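Local coordinates for BvnE (Penicillium brevicompactum, PDB 6U9I), which catalyses, as a semipinacolase, a stereoselective semipinacol-type rearrangement in the assembly of the fungal brevianamide alkaloids, at residues A[96-101]-A[117-122]; A[48-53]-A[131-136]; A[105-110]-A[146-151]; A[40-45]-A[126-131]. All blocks are in the same frame, centred on the assembly; numbering follows the deposited sequence. Where two conformers were deposited one is given.

Contact 1: residues A[96-101]-A[117-122]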
loop_
_atom_site.group_PDB
_atom_site.type_symbol
_atom_site.label_atom_id
_atom_site.label_comp_id
_atom_site.label_asym_id
_atom_site.label_seq_id
_atom_site.Cartn_x
_atom_site.Cartn_y
_atom_site.Cartn_z
ATOM N N LYS A 96 4.925 -13.135 -3.272
ATOM C CA LYS A 96 4.146 -11.905 -3.230
ATOM C C LYS A 96 4.790 -10.841 -4.108
ATOM O O LYS A 96 6.018 -10.776 -4.225
ATOM C CB LYS A 96 4.005 -11.385 -1.812
ATOM C CG LYS A 96 3.110 -12.282 -0.960
ATOM C CD LYS A 96 2.929 -11.699 0.416
ATOM C CE LYS A 96 2.321 -12.719 1.368
ATOM N NZ LYS A 96 0.838 -12.898 1.173
ATOM N N VAL A 97 3.939 -10.020 -4.730
ATOM C CA VAL A 97 4.383 -8.850 -5.494
ATOM C C VAL A 97 3.564 -7.653 -5.037
ATOM O O VAL A 97 2.330 -7.700 -5.063
ATOM C CB VAL A 97 4.222 -9.044 -7.013
ATOM C CG1 VAL A 97 4.697 -7.770 -7.765
ATOM C CG2 VAL A 97 5.002 -10.268 -7.479
ATOM N N VAL A 98 4.245 -6.573 -4.643
ATOM C CA VAL A 98 3.584 -5.346 -4.198
ATOM C C VAL A 98 3.753 -4.284 -5.277
ATOM O O VAL A 98 4.856 -4.111 -5.803
ATOM C CB VAL A 98 4.165 -4.862 -2.860
ATOM C CG1 VAL A 98 3.496 -3.556 -2.422
ATOM C CG2 VAL A 98 3.971 -5.945 -1.793
ATOM N N MET A 99 2.672 -3.571 -5.601
ATOM C CA MET A 99 2.730 -2.540 -6.635
ATOM C C MET A 99 1.949 -1.308 -6.214
ATOM O O MET A 99 0.803 -1.399 -5.765
ATOM C CB MET A 99 2.194 -3.047 -7.974
ATOM C CG MET A 99 3.098 -4.119 -8.587
ATOM S SD MET A 99 2.583 -4.620 -10.228
ATOM C CE MET A 99 1.009 -5.389 -9.871
ATOM N N HIS A 100 2.582 -0.156 -6.397
ATOM C CA HIS A 100 1.960 1.143 -6.193
ATOM C C HIS A 100 1.380 1.575 -7.536
ATOM O O HIS A 100 2.128 1.773 -8.494
ATOM C CB HIS A 100 3.025 2.116 -5.692
ATOM C CG HIS A 100 2.491 3.415 -5.185
ATOM N ND1 HIS A 100 3.311 4.501 -4.955
ATOM C CD2 HIS A 100 1.236 3.810 -4.859
ATOM C CE1 HIS A 100 2.582 5.512 -4.510
ATOM N NE2 HIS A 100 1.320 5.120 -4.442
ATOM N N LEU A 101 0.052 1.696 -7.617
ATOM C CA LEU A 101 -0.650 1.802 -8.891
ATOM C C LEU A 101 -1.513 3.052 -8.956
ATOM O O LEU A 101 -2.031 3.528 -7.944
ATOM C CB LEU A 101 -1.568 0.593 -9.136
ATOM C CG LEU A 101 -0.936 -0.800 -9.138
ATOM C CD1 LEU A 101 -2.007 -1.877 -9.349
ATOM C CD2 LEU A 101 0.168 -0.928 -10.186
ATOM N N MET A 117 -2.189 0.786 -3.249
ATOM C CA MET A 117 -1.105 -0.146 -2.970
ATOM C C MET A 117 -1.707 -1.544 -3.001
ATOM O O MET A 117 -2.601 -1.857 -2.204
ATOM C CB MET A 117 -0.448 0.150 -1.619
ATOM C CG MET A 117 0.920 -0.483 -1.424
ATOM S SD MET A 117 2.207 0.244 -2.473
ATOM C CE MET A 117 2.296 1.917 -1.853
ATOM N N VAL A 118 -1.234 -2.381 -3.922
ATOM C CA VAL A 118 -1.778 -3.718 -4.138
ATOM C C VAL A 118 -0.746 -4.753 -3.709
ATOM O O VAL A 118 0.454 -4.591 -3.960
ATOM C CB VAL A 118 -2.181 -3.889 -5.620
ATOM C CG1 VAL A 118 -2.381 -5.347 -5.987
ATOM C CG2 VAL A 118 -3.441 -3.069 -5.908
ATOM N N VAL A 119 -1.211 -5.814 -3.044
ATOM C CA VAL A 119 -0.370 -6.954 -2.685
ATOM C C VAL A 119 -0.955 -8.176 -3.382
ATOM O O VAL A 119 -2.051 -8.630 -3.028
ATOM C CB VAL A 119 -0.299 -7.182 -1.171
ATOM C CG1 VAL A 119 0.624 -8.376 -0.868
ATOM C CG2 VAL A 119 0.156 -5.909 -0.445
ATOM N N LEU A 120 -0.252 -8.674 -4.399
ATOM C CA LEU A 120 -0.608 -9.913 -5.079
ATOM C C LEU A 120 0.123 -11.070 -4.410
ATOM O O LEU A 120 1.329 -10.983 -4.160
ATOM C CB LEU A 120 -0.225 -9.852 -6.559
ATOM C CG LEU A 120 -0.718 -8.660 -7.389
ATOM C CD1 LEU A 120 -0.189 -8.743 -8.818
ATOM C CD2 LEU A 120 -2.218 -8.650 -7.413
ATOM N N THR A 121 -0.595 -12.151 -4.119
ATOM C CA THR A 121 0.039 -13.404 -3.720
ATOM C C THR A 121 -0.253 -14.442 -4.794
ATOM O O THR A 121 -1.402 -14.579 -5.229
ATOM C CB THR A 121 -0.480 -13.914 -2.368
ATOM O OG1 THR A 121 -0.378 -12.868 -1.393
ATOM C CG2 THR A 121 0.362 -15.107 -1.905
ATOM N N PHE A 122 0.776 -15.167 -5.219
ATOM C CA PHE A 122 0.612 -16.199 -6.229
ATOM C C PHE A 122 0.731 -17.577 -5.590
ATOM O O PHE A 122 1.166 -17.725 -4.444
ATOM C CB PHE A 122 1.631 -16.015 -7.356
ATOM C CG PHE A 122 1.405 -14.756 -8.152
ATOM C CD1 PHE A 122 0.544 -14.762 -9.236
ATOM C CD2 PHE A 122 2.016 -13.572 -7.787
ATOM C CE1 PHE A 122 0.307 -13.607 -9.965
ATOM C CE2 PHE A 122 1.792 -12.407 -8.512
ATOM C CZ PHE A 122 0.941 -12.428 -9.595
#
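Strands 96-101 and 117-122 run antiparallel as the two arms of a beta hairpin. Four backbone bonds join them, in the two hydrogen-bonded pairs Val97 with Leu120 and Met99 with Val118. The straightest runs from Val118 N to Met99 O, 2.9 Å, with 172° at the hydrogen. All four donors lie in the planes of the carbonyls they reach. The tightly packed part is the face with Val97, Met99, Val118 and Leu120. There the Met99 chain bends at its last torsion and brings CE to Leu120 CD1, 3.7 Å away. Val97 CG2 touches Phe122 CE2 at the edge of the ring, 4.0 Å off. The other face meets the second subunit and is partly open to solvent only at its two ends, Lys96 and His100. Beside His100, buried Met117 folds back through two bends and sets CE over a face of the ring, a CH-pi contact 3.9 Å from the centroid; His100 NE2 bonds to Glu115. At the other end, Lys96 lies alongside Thr121, and its last torsion (-77°) turns NZ onto Thr121 OG1 at 2.8 Å. An alanine in place of Lys96 would lose this bond and the aliphatic chain beside Thr121, and would probably loosen that end of the pair. Helix 14-31 packs on Val97, Leu101 and Phe122. Strand 129-136 continues the sheet beyond 117-122, and Val98 and Met117 meet their own counterparts in the second subunit.

Contact 2: residues A[48-53]-A[131-136]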
loop_
_atom_site.group_PDB
_atom_site.type_symbol
_atom_site.label_atom_id
_atom_site.label_comp_id
_atom_site.label_asym_id
_atom_site.label_seq_id
_atom_site.Cartn_x
_atom_site.Cartn_y
_atom_site.Cartn_z
ATOM N N ARG A 48 -9.399 -8.555 -1.744
ATOM C CA ARG A 48 -9.735 -7.991 -0.439
ATOM C C ARG A 48 -9.589 -6.480 -0.482
ATOM O O ARG A 48 -8.459 -5.968 -0.448
ATOM C CB ARG A 48 -8.842 -8.570 0.661
ATOM C CG ARG A 48 -8.592 -10.066 0.585
ATOM C CD ARG A 48 -7.521 -10.453 1.596
ATOM N NE ARG A 48 -7.295 -11.892 1.640
ATOM C CZ ARG A 48 -7.980 -12.731 2.405
ATOM N NH1 ARG A 48 -8.941 -12.272 3.196
ATOM N NH2 ARG A 48 -7.702 -14.029 2.375
ATOM N N PRO A 49 -10.682 -5.724 -0.548
ATOM C CA PRO A 49 -10.563 -4.266 -0.469
ATOM C C PRO A 49 -10.046 -3.834 0.893
ATOM O O PRO A 49 -10.356 -4.437 1.924
ATOM C CB PRO A 49 -11.996 -3.768 -0.712
ATOM C CG PRO A 49 -12.720 -4.930 -1.325
ATOM C CD PRO A 49 -12.072 -6.159 -0.764
ATOM N N ALA A 50 -9.234 -2.785 0.883
ATOM C CA ALA A 50 -8.688 -2.185 2.090
ATOM C C ALA A 50 -8.601 -0.692 1.842
ATOM O O ALA A 50 -8.622 -0.257 0.687
ATOM C CB ALA A 50 -7.304 -2.759 2.439
ATOM N N PRO A 51 -8.521 0.128 2.900
ATOM C CA PRO A 51 -8.491 -0.174 4.334
ATOM C C PRO A 51 -9.835 -0.665 4.861
ATOM O O PRO A 51 -10.837 -0.594 4.149
ATOM C CB PRO A 51 -8.120 1.174 4.968
ATOM C CG PRO A 51 -8.640 2.196 4.006
ATOM C CD PRO A 51 -8.379 1.574 2.640
ATOM N N ARG A 52 -9.835 -1.159 6.100
ATOM C CA ARG A 52 -11.057 -1.689 6.700
ATOM C C ARG A 52 -12.170 -0.653 6.769
ATOM O O ARG A 52 -13.359 -1.014 6.753
ATOM C CB ARG A 52 -10.764 -2.193 8.106
ATOM C CG ARG A 52 -10.008 -3.475 8.190
ATOM C CD ARG A 52 -10.326 -4.073 9.544
ATOM N NE ARG A 52 -9.411 -5.130 9.922
ATOM C CZ ARG A 52 -9.333 -5.615 11.154
ATOM N NH1 ARG A 52 -10.115 -5.119 12.106
ATOM N NH2 ARG A 52 -8.479 -6.582 11.424
ATOM N N SER A 53 -11.816 0.629 6.882
ATOM C CA SER A 53 -12.825 1.672 7.030
ATOM C C SER A 53 -13.773 1.759 5.836
ATOM O O SER A 53 -14.887 2.272 5.980
ATOM C CB SER A 53 -12.147 3.018 7.258
ATOM O OG SER A 53 -11.456 3.435 6.091
ATOM N N ASP A 131 -4.405 -14.491 -4.109
ATOM C CA ASP A 131 -4.915 -13.493 -3.179
ATOM C C ASP A 131 -4.525 -12.120 -3.694
ATOM O O ASP A 131 -3.429 -11.949 -4.224
ATOM C CB ASP A 131 -4.350 -13.684 -1.769
ATOM C CG ASP A 131 -5.010 -12.766 -0.756
ATOM O OD1 ASP A 131 -6.164 -13.060 -0.374
ATOM O OD2 ASP A 131 -4.393 -11.756 -0.339
ATOM N N VAL A 132 -5.423 -11.150 -3.537
ATOM C CA VAL A 132 -5.124 -9.743 -3.814
ATOM C C VAL A 132 -5.626 -8.905 -2.655
ATOM O O VAL A 132 -6.807 -8.989 -2.304
ATOM C CB VAL A 132 -5.799 -9.240 -5.101
ATOM C CG1 VAL A 132 -5.289 -7.854 -5.426
ATOM C CG2 VAL A 132 -5.555 -10.169 -6.217
ATOM N N ILE A 133 -4.756 -8.065 -2.092
ATOM C CA ILE A 133 -5.198 -6.964 -1.241
ATOM C C ILE A 133 -5.118 -5.700 -2.067
ATOM O O ILE A 133 -4.063 -5.404 -2.638
ATOM C CB ILE A 133 -4.329 -6.803 0.011
ATOM C CG1 ILE A 133 -4.327 -8.067 0.843
ATOM C CG2 ILE A 133 -4.808 -5.573 0.818
ATOM C CD1 ILE A 133 -3.294 -7.997 1.933
ATOM N N GLU A 134 -6.208 -4.948 -2.123
ATOM C CA GLU A 134 -6.254 -3.696 -2.876
ATOM C C GLU A 134 -6.487 -2.560 -1.886
ATOM O O GLU A 134 -7.625 -2.283 -1.495
ATOM C CB GLU A 134 -7.331 -3.745 -3.955
ATOM C CG GLU A 134 -6.994 -4.701 -5.079
ATOM C CD GLU A 134 -8.105 -4.841 -6.099
ATOM O OE1 GLU A 134 -9.231 -4.365 -5.837
ATOM O OE2 GLU A 134 -7.847 -5.437 -7.167
ATOM N N PHE A 135 -5.403 -1.895 -1.484
ATOM C CA PHE A 135 -5.469 -0.803 -0.513
ATOM C C PHE A 135 -5.641 0.504 -1.287
ATOM O O PHE A 135 -4.685 1.016 -1.873
ATOM C CB PHE A 135 -4.200 -0.796 0.339
ATOM C CG PHE A 135 -4.308 0.015 1.611
ATOM C CD1 PHE A 135 -4.360 1.404 1.565
ATOM C CD2 PHE A 135 -4.305 -0.614 2.850
ATOM C CE1 PHE A 135 -4.449 2.164 2.736
ATOM C CE2 PHE A 135 -4.390 0.144 4.033
ATOM C CZ PHE A 135 -4.471 1.524 3.974
ATOM N N ALA A 136 -6.856 1.046 -1.282
ATOM C CA ALA A 136 -7.218 2.199 -2.097
ATOM C C ALA A 136 -7.032 3.511 -1.338
ATOM O O ALA A 136 -6.913 3.546 -0.108
ATOM C CB ALA A 136 -8.676 2.086 -2.567
#
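The Phe135 ring has Pro51 CD and Ala50 C over one face. Pro51 CD makes a CH-pi contact there, 4.1 Å from the centroid and displaced toward the rim, and Pro51 CB comes to Phe135 CZ at 3.8 Å. The peptide before Pro51 is cis. Ala50 CB reaches Phe135 CD2 at 3.7 Å. The other flat group, the Arg48 guanidinium, takes Asp131 at its edge. Arg48 NE gives a short bond of 2.6 Å to Asp131 OD1, on the syn lone pair, as part of a salt bridge; Arg48 NH2 adds a weak one to the same oxygen. The guanidinium and carboxylate planes stand 43° apart. The extended Arg48 chain spans the distance, passing Ile133 CG1 with its CD. Strands 48-50 and 131-136 are neighbouring parallel strands of a mixed sheet, paired as Arg48 with Ile133, Pro49 with Glu134 and Ala50 with Phe135. Arg48 and Ala50 each both give and accept a backbone bond. Arg48 N points nearly along the C=O axis of Val132, at 2.7 Å from its O. Ala136 N meets Ala50 O at 2.9 Å from above the carbonyl plane. Glu115 of the second subunit packs on Ala50, Pro51 and Phe135.

Contact 3: residues A[105-110]-A[146-151]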
loop_
_atom_site.group_PDB
_atom_site.type_symbol
_atom_site.label_atom_id
_atom_site.label_comp_id
_atom_site.label_asym_id
_atom_site.label_seq_id
_atom_site.Cartn_x
_atom_site.Cartn_y
_atom_site.Cartn_z
ATOM N N ALA A 105 -10.044 6.274 -15.467
ATOM C CA ALA A 105 -11.181 5.875 -16.283
ATOM C C ALA A 105 -12.081 7.083 -16.483
ATOM O O ALA A 105 -11.916 8.122 -15.839
ATOM C CB ALA A 105 -11.953 4.718 -15.654
ATOM N N GLU A 106 -13.038 6.930 -17.392
ATOM C CA GLU A 106 -13.981 7.987 -17.730
ATOM C C GLU A 106 -15.375 7.483 -17.405
ATOM O O GLU A 106 -15.792 6.428 -17.897
ATOM C CB GLU A 106 -13.850 8.383 -19.207
ATOM C CG GLU A 106 -12.572 9.164 -19.503
ATOM C CD GLU A 106 -12.131 9.099 -20.962
ATOM O OE1 GLU A 106 -12.928 8.658 -21.817
ATOM O OE2 GLU A 106 -10.976 9.488 -21.253
ATOM N N ALA A 107 -16.074 8.211 -16.547
ATOM C CA ALA A 107 -17.398 7.833 -16.084
ATOM C C ALA A 107 -18.386 8.946 -16.428
ATOM O O ALA A 107 -18.008 9.992 -16.960
ATOM C CB ALA A 107 -17.369 7.539 -14.583
ATOM N N ALA A 108 -19.669 8.712 -16.132
ATOM C CA ALA A 108 -20.673 9.736 -16.405
ATOM C C ALA A 108 -20.394 10.998 -15.598
ATOM O O ALA A 108 -20.519 12.114 -16.114
ATOM C CB ALA A 108 -22.074 9.200 -16.108
ATOM N N CYS A 109 -19.986 10.845 -14.337
ATOM C CA CYS A 109 -19.698 11.993 -13.484
ATOM C C CYS A 109 -18.349 12.636 -13.778
ATOM O O CYS A 109 -17.973 13.584 -13.081
ATOM C CB CYS A 109 -19.754 11.590 -12.005
ATOM S SG CYS A 109 -18.364 10.563 -11.438
ATOM N N GLY A 110 -17.614 12.160 -14.783
ATOM C CA GLY A 110 -16.316 12.710 -15.115
ATOM C C GLY A 110 -15.209 11.684 -14.926
ATOM O O GLY A 110 -15.433 10.474 -15.048
ATOM N N GLU A 146 -19.855 9.866 -3.762
ATOM C CA GLU A 146 -20.667 11.080 -3.711
ATOM C C GLU A 146 -20.899 11.650 -5.106
ATOM O O GLU A 146 -22.038 11.956 -5.480
ATOM C CB GLU A 146 -19.990 12.124 -2.818
ATOM C CG GLU A 146 -19.774 11.691 -1.375
ATOM C CD GLU A 146 -18.803 12.601 -0.628
ATOM O OE1 GLU A 146 -18.558 12.353 0.573
ATOM O OE2 GLU A 146 -18.281 13.560 -1.240
ATOM N N ARG A 147 -19.823 11.810 -5.888
ATOM C CA ARG A 147 -19.951 12.375 -7.232
ATOM C C ARG A 147 -20.877 11.549 -8.112
ATOM O O ARG A 147 -21.575 12.103 -8.970
ATOM C CB ARG A 147 -18.584 12.488 -7.906
ATOM C CG ARG A 147 -17.663 13.525 -7.327
ATOM C CD ARG A 147 -16.260 13.324 -7.872
ATOM N NE ARG A 147 -16.263 13.306 -9.332
ATOM C CZ ARG A 147 -15.306 12.765 -10.077
ATOM N NH1 ARG A 147 -14.265 12.176 -9.498
ATOM N NH2 ARG A 147 -15.395 12.801 -11.398
ATOM N N GLN A 148 -20.882 10.240 -7.919
ATOM C CA GLN A 148 -21.708 9.353 -8.696
ATOM C C GLN A 148 -23.153 9.481 -8.268
ATOM O O GLN A 148 -24.026 9.540 -9.122
ATOM C CB GLN A 148 -21.213 7.903 -8.652
ATOM C CG GLN A 148 -20.127 7.548 -9.657
ATOM C CD GLN A 148 -20.206 6.106 -10.114
ATOM O OE1 GLN A 148 -20.378 5.205 -9.292
ATOM N NE2 GLN A 148 -20.100 5.879 -11.441
ATOM N N ALA A 149 -23.411 9.520 -6.978
ATOM C CA ALA A 149 -24.762 9.697 -6.461
ATOM C C ALA A 149 -25.385 10.987 -6.980
ATOM O O ALA A 149 -26.555 11.002 -7.382
ATOM C CB ALA A 149 -24.737 9.693 -4.938
ATOM N N ALA A 150 -24.613 12.077 -6.989
ATOM C CA ALA A 150 -25.132 13.354 -7.466
ATOM C C ALA A 150 -25.549 13.284 -8.930
ATOM O O ALA A 150 -26.492 13.971 -9.340
ATOM C CB ALA A 150 -24.088 14.453 -7.259
ATOM N N ALA A 151 -24.875 12.461 -9.727
ATOM C CA ALA A 151 -25.228 12.303 -11.134
ATOM C C ALA A 151 -26.322 11.255 -11.308
ATOM O O ALA A 151 -27.155 11.056 -10.420
ATOM C CB ALA A 151 -23.998 11.930 -11.954
HETATM O O HOH W 1 -18.078 15.152 -10.869
#
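A type I beta turn, Ala107 to Gly110, links strands 96-107 and 110-122 at the tip of their hairpin. The end of helix 138-150 packs against this turn, near the surface and far from the centre of the chain. Ala107 and Gly110 close the turn through backbone bonds in both directions. Gly110 has a backbone that would press a CB against the carbonyl oxygen before it. That CB would also crowd Arg147 NH2. Cys109 carries the contact. Its CB points toward the helix, and SG takes the crowded position between backbone N and carbonyl carbon (chi1 72°). From there SG lies over one face of the Arg147 guanidinium, 3.7 Å from Arg147 NH2. On another side it touches Gln148 CG at 3.9 Å. Cys109 CB rests near Ala151 CB, 4.3 Å away. The Arg147 chain bends at its third torsion (54°), which brings the edge of the guanidinium to the backbone of Cys109 and Gly110. Its polar end has several partners: NH2 also bonds to Leu111 O, and NH1 weakly to the Tyr140 hydroxyl. Phe144 of the same helix packs on Ala107 and Cys109. Arg147 NH2 gives a bond of 3.2 Å to Cys109 O, straight at the hydrogen (162°) but from well above the carbonyl plane. One water bridges the same pair, donating to Cys109 O at 2.7 Å and accepting from Arg147 NE at 3.0 Å.

Contact 4: residues A[40-45]-A[126-131]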
loop_
_atom_site.group_PDB
_atom_site.type_symbol
_atom_site.label_atom_id
_atom_site.label_comp_id
_atom_site.label_asym_id
_atom_site.label_seq_id
_atom_site.Cartn_x
_atom_site.Cartn_y
_atom_site.Cartn_z
ATOM N N HIS A 40 -6.616 -16.078 -14.722
ATOM C CA HIS A 40 -5.359 -16.546 -14.119
ATOM C C HIS A 40 -5.378 -16.422 -12.596
ATOM O O HIS A 40 -4.415 -15.962 -11.974
ATOM C CB HIS A 40 -4.153 -15.808 -14.703
ATOM C CG HIS A 40 -4.080 -15.881 -16.197
ATOM N ND1 HIS A 40 -3.700 -17.025 -16.864
ATOM C CD2 HIS A 40 -4.365 -14.964 -17.150
ATOM C CE1 HIS A 40 -3.735 -16.804 -18.167
ATOM N NE2 HIS A 40 -4.142 -15.563 -18.367
ATOM N N ARG A 41 -6.485 -16.848 -12.004
ATOM C CA ARG A 41 -6.652 -16.893 -10.560
ATOM C C ARG A 41 -6.909 -18.332 -10.134
ATOM O O ARG A 41 -7.476 -19.124 -10.896
ATOM C CB ARG A 41 -7.815 -15.992 -10.098
ATOM C CG ARG A 41 -7.515 -14.490 -10.143
ATOM C CD ARG A 41 -8.776 -13.619 -10.116
ATOM N NE ARG A 41 -9.573 -13.757 -8.892
ATOM C CZ ARG A 41 -9.621 -12.862 -7.903
ATOM N NH1 ARG A 41 -10.394 -13.085 -6.841
ATOM N NH2 ARG A 41 -8.913 -11.747 -7.972
ATOM N N THR A 42 -6.486 -18.668 -8.918
ATOM C CA THR A 42 -6.860 -19.961 -8.348
ATOM C C THR A 42 -8.359 -19.986 -8.051
ATOM O O THR A 42 -9.027 -18.953 -8.005
ATOM C CB THR A 42 -6.095 -20.246 -7.058
ATOM O OG1 THR A 42 -6.458 -19.261 -6.082
ATOM C CG2 THR A 42 -4.604 -20.243 -7.284
ATOM N N GLU A 43 -8.893 -21.190 -7.794
ATOM C CA GLU A 43 -10.335 -21.290 -7.583
ATOM C C GLU A 43 -10.779 -20.570 -6.315
ATOM O O GLU A 43 -11.880 -20.013 -6.282
ATOM C CB GLU A 43 -10.775 -22.759 -7.552
ATOM C CG GLU A 43 -10.461 -23.508 -8.851
ATOM C CD GLU A 43 -11.009 -22.800 -10.090
ATOM O OE1 GLU A 43 -10.289 -22.747 -11.114
ATOM O OE2 GLU A 43 -12.160 -22.302 -10.043
ATOM N N GLU A 44 -9.928 -20.529 -5.291
ATOM C CA GLU A 44 -10.276 -19.941 -4.004
ATOM C C GLU A 44 -9.838 -18.488 -3.873
ATOM O O GLU A 44 -10.055 -17.883 -2.819
ATOM C CB GLU A 44 -9.652 -20.761 -2.875
ATOM C CG GLU A 44 -9.968 -22.252 -2.932
ATOM C CD GLU A 44 -11.296 -22.595 -2.288
ATOM O OE1 GLU A 44 -11.603 -22.022 -1.220
ATOM O OE2 GLU A 44 -12.027 -23.443 -2.848
ATOM N N CYS A 45 -9.250 -17.917 -4.920
ATOM C CA CYS A 45 -8.743 -16.548 -4.867
ATOM C C CYS A 45 -9.817 -15.546 -4.446
ATOM O O CYS A 45 -10.951 -15.586 -4.927
ATOM C CB CYS A 45 -8.189 -16.168 -6.240
ATOM S SG CYS A 45 -7.233 -14.632 -6.223
ATOM N N GLY A 126 4.024 -19.658 -8.898
ATOM C CA GLY A 126 4.037 -18.283 -9.362
ATOM C C GLY A 126 3.255 -18.027 -10.629
ATOM O O GLY A 126 3.505 -17.025 -11.300
ATOM N N THR A 127 2.297 -18.890 -10.964
ATOM C CA THR A 127 1.600 -18.861 -12.242
ATOM C C THR A 127 0.117 -18.555 -12.127
ATOM O O THR A 127 -0.530 -18.352 -13.156
ATOM C CB THR A 127 1.736 -20.210 -12.954
ATOM O OG1 THR A 127 1.121 -21.224 -12.140
ATOM C CG2 THR A 127 3.205 -20.549 -13.185
ATOM N N LEU A 128 -0.443 -18.563 -10.920
ATOM C CA LEU A 128 -1.834 -18.219 -10.701
ATOM C C LEU A 128 -1.927 -17.326 -9.478
ATOM O O LEU A 128 -1.267 -17.578 -8.467
ATOM C CB LEU A 128 -2.703 -19.466 -10.479
ATOM C CG LEU A 128 -2.993 -20.378 -11.670
ATOM C CD1 LEU A 128 -3.825 -21.555 -11.180
ATOM C CD2 LEU A 128 -3.736 -19.621 -12.754
ATOM N N LEU A 129 -2.757 -16.297 -9.574
ATOM C CA LEU A 129 -3.015 -15.398 -8.457
ATOM C C LEU A 129 -3.928 -16.068 -7.432
ATOM O O LEU A 129 -5.016 -16.530 -7.775
ATOM C CB LEU A 129 -3.666 -14.123 -8.984
ATOM C CG LEU A 129 -3.957 -12.983 -8.031
ATOM C CD1 LEU A 129 -2.657 -12.404 -7.458
ATOM C CD2 LEU A 129 -4.701 -11.955 -8.858
ATOM N N ARG A 130 -3.501 -16.098 -6.164
ATOM C CA ARG A 130 -4.309 -16.729 -5.122
ATOM C C ARG A 130 -4.856 -15.744 -4.096
ATOM O O ARG A 130 -5.721 -16.121 -3.301
ATOM C CB ARG A 130 -3.506 -17.826 -4.401
ATOM C CG ARG A 130 -2.399 -17.307 -3.487
ATOM C CD ARG A 130 -1.679 -18.454 -2.750
ATOM N NE ARG A 130 -2.603 -19.203 -1.887
ATOM C CZ ARG A 130 -2.257 -20.295 -1.213
ATOM N NH1 ARG A 130 -3.144 -20.930 -0.437
ATOM N NH2 ARG A 130 -1.018 -20.743 -1.302
ATOM N N ASP A 131 -4.405 -14.491 -4.109
ATOM C CA ASP A 131 -4.915 -13.493 -3.179
ATOM C C ASP A 131 -4.525 -12.120 -3.694
ATOM O O ASP A 131 -3.429 -11.949 -4.224
ATOM C CB ASP A 131 -4.350 -13.684 -1.769
ATOM C CG ASP A 131 -5.010 -12.766 -0.756
ATOM O OD1 ASP A 131 -6.164 -13.060 -0.374
ATOM O OD2 ASP A 131 -4.393 -11.756 -0.339
#
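Cys45 SG lies over the centre of one face of the Arg41 guanidinium, 3.4 Å above its plane. The same sulfur presses on backbone across the contact, 3.4 Å from Arg130 C. A type I turn, Thr42 to Cys45, takes the chain round a corner and brings the two side chains together. Arg41 bends at its third torsion, which lays the guanidinium on Cys45 SG. There Arg41 NE bonds to Asn61 and NH2 to Thr47, while NH1 reaches Cys45 O weakly. Before the turn, a short parallel bridge pairs Arg41 with Leu129. Leu129 N meets His40 O at 2.9 Å, in the carbonyl plane and on a lone pair. Thr42 N meets Leu129 O at 2.8 Å, but from above the plane of that carbonyl. Arg41 CG and Leu129 CD2 lie side by side at 4.0 Å. Leu128 CD2 lies against His40 C at 3.6 Å. Thr42 crosses Leu128 obliquely, with its CG2 3.8 Å from Leu128 CB, and turns OG1 toward Arg130 CA. A glycine in place of Thr42 would lose both branches and would probably leave the Leu128 and Arg130 flank less well packed. Arg130 and Asp131 both face Thr121 in a classic beta bulge at the start of strand 129-136. Trp25 of helix 14-31 touches Leu129 from beyond the contact. The chemistry is thus mostly backbone bonding with apolar contacts around it. The arginine has polar partners at its nitrogens and sulfur on one face. In the conformer described, these would probably limit how the guanidinium turns, though a second was also modelled.

How the contacts relate
Contact 1 is the core of the set, almost wholly buried, and it joins hairpin strands by regular antiparallel bonds and apolar side chains. Contacts 2 and 4 are partly buried and share strand 129-136, with Asp131 common to both. They set parallel partners on the side of that strand away from the hairpin, and add arginine chemistry. Strand 110-122 links contacts 1, 2 and 4 through Thr121, which bonds to the backbone of Arg130 and Asp131. Contact 3 lies at the surface, at the far end of strand 96-107, which it shares with contact 1, and relies on arginine, sulfur and water. Contacts 1 and 2 both touch the second subunit; contacts 3 and 4 do not.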